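Local atomic coordinates of type VII secretion system protein EssB (Staphylococcus aureus, PDB entry 4ANN), a protein that forms an integral membrane component of the type VII (Ess) secretion system and is probably required for secretion of EsxA and EsxB. Residues 21-25 / 128-132; 99-104 / 120-126. All coordinates share one frame; numbering follows the deposited sequence.

Overall arrangement
The two contacts lie on the same side of the chain's centre in the cytoplasmic part of EssB, a YukC-type domain whose family belongs to the protein kinase clan. Contact 2 is nested within the loop that contact 1 closes: 21-25 comes first, then the short strand pair of 99-104 and 120-126, then 128-132. Their centres are about 10 Å apart, and they touch through two probable hydrogen bonds, R22 NH1 to R123 O and P131 O to T102 OG1. Contact 1 thus ties an outer strand of the N-terminal three-stranded antiparallel sheet to the loop before helix 136-151, while contact 2 zips together the two-stranded ribbon that this loop follows.

Contact 1. Residues 21-25 / 128-132; sequences MREIP and VVDPL
I24 and V129 form the nearest backbone pair, but with their CA atoms 8.7 Å apart, strand 21-25 and the loop 128-132 meet through side chains and exchange no main-chain bonds. R22 and I24 send their side chains from the same face of the strand. R22 does most of the reaching: its CG stands anti to the backbone N (chi1 173°), and the chain continues fully extended to NE, which carries the guanidinium across to the loop. There NH2 donates to the carbonyl O of D130 at 2.8 Å, moderately bent, with an N-H...O angle of 149°. The donor approaches from above the carbonyl plane, while the oxygen sits near the edge of the guanidinium, slightly tilted from its plane. The same group gives NH1 to the backbone O of R123, so two carbonyls fix its rotation. One face of the guanidinium is covered from within its own strand by I24 CD1, 3.6 Å above the plane and over its centre. V129 CG2 lies 3.9 Å from R22 NH2 and also meets I24 CG2 at 4.2 Å, the two aliphatic side chains crossing at about a right angle. P131, joined to D130 by a cis peptide, brings its CD to the same nitrogen obliquely. V128 and V129 together face L125 in a classic beta bulge. Behind R22 and I24, main-chain bonds to I61 and F59 hold the strand to strand 58-63, an antiparallel neighbour in the sheet. A cationic side chain gripped by neutral carbonyls, with an isoleucine across one face, implies a directional link between sheet and loop that does not depend on a salt bridge, the D130 carboxylate being turned away from the strand.

Contact 2. Residues 99-104 / 120-126; sequences TRYTFV and AKTRGLQ
The Y101 ring takes the carbonyl O of G124 at its edge, in plane, while the R123 guanidinium stands almost perpendicular to the ring (planes 87° apart) and has Y101 CE1 at its own edge. R123 CZ is 5.2 Å from the ring centroid, so any cation-pi attraction is weak at most. The phenol and guanidinium are held by other partners: Y101 OH bonds L39 O, and R123 uses NH1 for Q42 O and NH2 for I48 O. L125 lies alongside Y101, its CD2 touching ring atom CD1 at 3.6 Å. F47 meets the ring as well. Y101 and L125 share one face of a short antiparallel ribbon, as its non-hydrogen-bonded pair; T102 and G124 form the hydrogen-bonded one. T102 N donates to G124 O at 3.0 Å, and G124 N returns a bond to T102 O at 3.1 Å. Beyond the pair, Q126 N reaches R100 O at 2.8 Å, nearly straight (174°). On the other face, a chi1 of 63° sets T102 OG1 between its backbone N and carbonyl carbon and so against G124 CA, 2.9 Å away, where the glycine has no side chain to block it; the hydroxyl also bonds P131 O. T99 OG1, itself hydrogen-bonded to V96 O, accepts from Y101 N in an ST turn leading into the strand. Past F103, whose CB packs on A120 CB, a water bridges V104 N and T122 O.

Contact 1. Residues 21-25 / 128-132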
loop_
_atom_site.group_PDB
_atom_site.type_symbol
_atom_site.label_atom_id
_atom_site.label_comp_id
_atom_site.label_asym_id
_atom_site.label_seq_id
_atom_site.Cartn_x
_atom_site.Cartn_y
_atom_site.Cartn_z
ATOM N N MET A 21 2.174 10.768 -11.903
ATOM C CA MET A 21 3.294 10.457 -12.889
ATOM C C MET A 21 4.426 9.918 -12.023
ATOM O O MET A 21 4.625 10.226 -10.826
ATOM C CB MET A 21 3.724 11.595 -13.827
ATOM C CG MET A 21 4.649 11.327 -15.022
ATOM S SD MET A 21 6.437 11.494 -14.756
ATOM C CE MET A 21 6.713 13.273 -14.863
ATOM N N ARG A 22 5.246 9.077 -12.553
ATOM C CA ARG A 22 6.512 8.636 -12.023
ATOM C C ARG A 22 7.551 8.680 -13.135
ATOM O O ARG A 22 7.296 8.245 -14.260
ATOM C CB ARG A 22 6.306 7.198 -11.535
ATOM C CG ARG A 22 7.575 6.574 -11.109
ATOM C CD ARG A 22 7.331 5.081 -10.809
ATOM N NE ARG A 22 8.614 4.568 -10.388
ATOM C CZ ARG A 22 8.785 3.272 -10.108
ATOM N NH1 ARG A 22 7.813 2.408 -10.221
ATOM N NH2 ARG A 22 10.009 2.895 -9.696
ATOM N N GLU A 23 8.789 9.128 -12.821
ATOM C CA GLU A 23 9.887 9.113 -13.772
ATOM C C GLU A 23 10.958 8.195 -13.267
ATOM O O GLU A 23 11.349 8.231 -12.091
ATOM C CB GLU A 23 10.457 10.529 -13.985
ATOM C CG GLU A 23 11.633 10.516 -14.981
ATOM C CD GLU A 23 12.186 11.858 -15.257
ATOM O OE1 GLU A 23 11.358 12.643 -15.751
ATOM O OE2 GLU A 23 13.383 12.158 -15.062
ATOM N N ILE A 24 11.452 7.341 -14.156
ATOM C CA ILE A 24 12.538 6.378 -13.866
ATOM C C ILE A 24 13.700 6.685 -14.771
ATOM O O ILE A 24 13.592 6.517 -15.985
ATOM C CB ILE A 24 12.062 4.926 -14.100
ATOM C CG1 ILE A 24 10.844 4.602 -13.209
ATOM C CG2 ILE A 24 13.236 3.935 -13.927
ATOM C CD1 ILE A 24 10.155 3.333 -13.573
ATOM N N PRO A 25 14.835 7.147 -14.244
ATOM C CA PRO A 25 15.993 7.427 -15.164
ATOM C C PRO A 25 16.477 6.144 -15.777
ATOM O O PRO A 25 16.611 5.100 -15.125
ATOM C CB PRO A 25 17.031 8.041 -14.229
ATOM C CG PRO A 25 16.287 8.470 -13.034
ATOM C CD PRO A 25 15.110 7.512 -12.825
ATOM N N VAL A 128 15.213 -5.469 -10.229
ATOM C CA VAL A 128 15.217 -4.682 -11.454
ATOM C C VAL A 128 15.039 -3.187 -11.255
ATOM O O VAL A 128 15.788 -2.412 -11.806
ATOM C CB VAL A 128 14.140 -5.223 -12.408
ATOM C CG1 VAL A 128 14.007 -4.304 -13.580
ATOM C CG2 VAL A 128 14.502 -6.614 -12.853
ATOM N N VAL A 129 13.972 -2.815 -10.508
ATOM C CA VAL A 129 13.750 -1.408 -10.230
ATOM C C VAL A 129 13.043 -1.270 -8.890
ATOM O O VAL A 129 12.200 -2.128 -8.518
ATOM C CB VAL A 129 12.997 -0.694 -11.374
ATOM C CG1 VAL A 129 11.571 -1.189 -11.517
ATOM C CG2 VAL A 129 12.986 0.821 -11.157
ATOM N N ASP A 130 13.350 -0.220 -8.172
ATOM C CA ASP A 130 12.738 0.137 -6.904
ATOM C C ASP A 130 11.266 0.418 -7.099
ATOM O O ASP A 130 10.812 0.663 -8.251
ATOM C CB ASP A 130 13.456 1.368 -6.318
ATOM C CG ASP A 130 14.824 1.081 -5.753
ATOM O OD1 ASP A 130 15.190 -0.100 -5.575
ATOM O OD2 ASP A 130 15.549 2.094 -5.490
ATOM N N PRO A 131 10.409 0.365 -6.050
ATOM C CA PRO A 131 10.775 0.177 -4.655
ATOM C C PRO A 131 11.252 -1.244 -4.333
ATOM O O PRO A 131 10.854 -2.235 -4.929
ATOM C CB PRO A 131 9.483 0.489 -3.860
ATOM C CG PRO A 131 8.393 0.282 -4.884
ATOM C CD PRO A 131 9.000 0.719 -6.177
ATOM N N LEU A 132 12.140 -1.225 -3.338
ATOM C CA LEU A 132 12.487 -2.441 -2.709
ATOM C C LEU A 132 11.371 -2.916 -1.785
ATOM O O LEU A 132 10.680 -2.083 -1.183
ATOM C CB LEU A 132 13.683 -2.215 -1.771
ATOM C CG LEU A 132 14.897 -1.519 -2.421
ATOM C CD1 LEU A 132 15.936 -1.138 -1.378
ATOM C CD2 LEU A 132 15.388 -2.439 -3.538
#

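Contact 2. Residues 99-104 / 120-126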
loop_
_atom_site.group_PDB
_atom_site.type_symbol
_atom_site.label_atom_id
_atom_site.label_comp_id
_atom_site.label_asym_id
_atom_site.label_seq_id
_atom_site.Cartn_x
_atom_site.Cartn_y
_atom_site.Cartn_z
ATOM N N THR A 99 4.682 -12.620 -6.827
ATOM C CA THR A 99 4.919 -12.146 -8.167
ATOM C C THR A 99 6.273 -11.455 -8.229
ATOM O O THR A 99 7.005 -11.381 -7.228
ATOM C CB THR A 99 3.871 -11.114 -8.616
ATOM O OG1 THR A 99 3.991 -9.864 -7.948
ATOM C CG2 THR A 99 2.456 -11.550 -8.279
ATOM N N ARG A 100 6.558 -10.953 -9.421
ATOM C CA ARG A 100 7.737 -10.188 -9.774
ATOM C C ARG A 100 7.745 -8.809 -9.120
ATOM O O ARG A 100 8.830 -8.212 -8.906
ATOM C CB ARG A 100 7.870 -10.076 -11.317
ATOM C CG ARG A 100 8.518 -11.268 -12.012
ATOM C CD ARG A 100 8.546 -11.064 -13.522
ATOM N NE ARG A 100 9.878 -11.048 -14.107
ATOM C CZ ARG A 100 10.983 -10.409 -13.766
ATOM N NH1 ARG A 100 11.055 -9.598 -12.707
ATOM N NH2 ARG A 100 12.098 -10.553 -14.463
ATOM N N TYR A 101 6.633 -8.233 -8.852
ATOM C CA TYR A 101 6.312 -6.901 -8.444
ATOM C C TYR A 101 6.577 -6.664 -6.961
ATOM O O TYR A 101 6.545 -7.549 -6.139
ATOM C CB TYR A 101 4.853 -6.542 -8.721
ATOM C CG TYR A 101 4.453 -6.545 -10.176
ATOM C CD1 TYR A 101 4.993 -5.649 -11.103
ATOM C CD2 TYR A 101 3.512 -7.466 -10.626
ATOM C CE1 TYR A 101 4.608 -5.661 -12.413
ATOM C CE2 TYR A 101 3.117 -7.466 -11.953
ATOM C CZ TYR A 101 3.672 -6.580 -12.846
ATOM O OH TYR A 101 3.260 -6.613 -14.139
ATOM N N THR A 102 6.775 -5.389 -6.631
ATOM C CA THR A 102 6.872 -4.865 -5.286
ATOM C C THR A 102 5.902 -3.697 -5.197
ATOM O O THR A 102 5.455 -3.143 -6.205
ATOM C CB THR A 102 8.279 -4.399 -4.913
ATOM O OG1 THR A 102 8.593 -3.298 -5.808
ATOM C CG2 THR A 102 9.347 -5.498 -5.069
ATOM N N PHE A 103 5.590 -3.323 -3.935
ATOM C CA PHE A 103 4.617 -2.260 -3.694
ATOM C C PHE A 103 4.975 -1.542 -2.400
ATOM O O PHE A 103 5.773 -2.030 -1.596
ATOM C CB PHE A 103 3.178 -2.811 -3.613
ATOM C CG PHE A 103 2.877 -3.639 -2.369
ATOM C CD1 PHE A 103 3.309 -4.953 -2.291
ATOM C CD2 PHE A 103 2.199 -3.117 -1.292
ATOM C CE1 PHE A 103 3.081 -5.756 -1.138
ATOM C CE2 PHE A 103 1.957 -3.879 -0.136
ATOM C CZ PHE A 103 2.405 -5.204 -0.087
ATOM N N VAL A 104 4.345 -0.405 -2.177
ATOM C CA VAL A 104 4.468 0.398 -0.987
ATOM C C VAL A 104 3.114 0.420 -0.284
ATOM O O VAL A 104 2.125 0.691 -0.940
ATOM C CB VAL A 104 4.878 1.836 -1.353
ATOM C CG1 VAL A 104 4.883 2.735 -0.141
ATOM C CG2 VAL A 104 6.208 1.810 -2.113
ATOM N N ALA A 120 -2.623 -1.486 -5.192
ATOM C CA ALA A 120 -1.528 -0.548 -4.947
ATOM C C ALA A 120 -1.239 0.257 -6.191
ATOM O O ALA A 120 -1.610 -0.098 -7.321
ATOM C CB ALA A 120 -0.284 -1.294 -4.492
ATOM N N LYS A 121 -0.531 1.349 -6.038
ATOM C CA LYS A 121 -0.197 2.263 -7.135
ATOM C C LYS A 121 1.207 2.033 -7.695
ATOM O O LYS A 121 1.388 1.437 -8.754
ATOM C CB LYS A 121 -0.442 3.707 -6.681
ATOM C CG LYS A 121 -0.273 4.691 -7.817
ATOM C CD LYS A 121 -0.457 6.116 -7.296
ATOM C CE LYS A 121 0.720 6.581 -6.493
ATOM N NZ LYS A 121 0.549 8.023 -6.137
ATOM N N THR A 122 2.240 2.483 -7.000
ATOM C CA THR A 122 3.604 2.344 -7.465
ATOM C C THR A 122 4.022 0.876 -7.513
ATOM O O THR A 122 3.768 0.141 -6.552
ATOM C CB THR A 122 4.539 3.106 -6.521
ATOM O OG1 THR A 122 4.092 4.489 -6.494
ATOM C CG2 THR A 122 5.962 3.126 -7.044
ATOM N N ARG A 123 4.676 0.463 -8.577
ATOM C CA ARG A 123 5.185 -0.893 -8.678
ATOM C C ARG A 123 6.706 -0.904 -8.879
ATOM O O ARG A 123 7.195 -0.200 -9.738
ATOM C CB ARG A 123 4.723 -1.650 -9.878
ATOM C CG ARG A 123 3.370 -1.415 -10.293
ATOM C CD ARG A 123 2.902 -2.298 -11.438
ATOM N NE ARG A 123 1.646 -1.938 -11.955
ATOM C CZ ARG A 123 1.021 -2.530 -12.953
ATOM N NH1 ARG A 123 1.568 -3.562 -13.574
ATOM N NH2 ARG A 123 -0.162 -2.091 -13.360
ATOM N N GLY A 124 7.392 -1.702 -8.099
ATOM C CA GLY A 124 8.753 -2.076 -8.472
ATOM C C GLY A 124 8.787 -3.446 -9.063
ATOM O O GLY A 124 7.756 -4.143 -9.195
ATOM N N LEU A 125 9.999 -3.874 -9.436
ATOM C CA LEU A 125 10.250 -5.191 -9.976
ATOM C C LEU A 125 11.458 -5.754 -9.294
ATOM O O LEU A 125 12.489 -5.084 -9.315
ATOM C CB LEU A 125 10.522 -5.143 -11.445
ATOM C CG LEU A 125 9.360 -4.851 -12.332
ATOM C CD1 LEU A 125 9.929 -4.570 -13.726
ATOM C CD2 LEU A 125 8.370 -6.035 -12.336
ATOM N N GLN A 126 11.288 -6.953 -8.761
ATOM C CA GLN A 126 12.380 -7.558 -8.009
ATOM C C GLN A 126 13.651 -7.580 -8.809
ATOM O O GLN A 126 13.649 -7.990 -9.964
ATOM C CB GLN A 126 11.978 -8.971 -7.584
ATOM C CG GLN A 126 10.731 -8.810 -6.687
ATOM C CD GLN A 126 11.212 -9.164 -5.283
ATOM O OE1 GLN A 126 12.092 -8.491 -4.751
ATOM N NE2 GLN A 126 10.597 -10.253 -4.818
HETATM O O HOH W 1 2.579 0.635 -4.160
#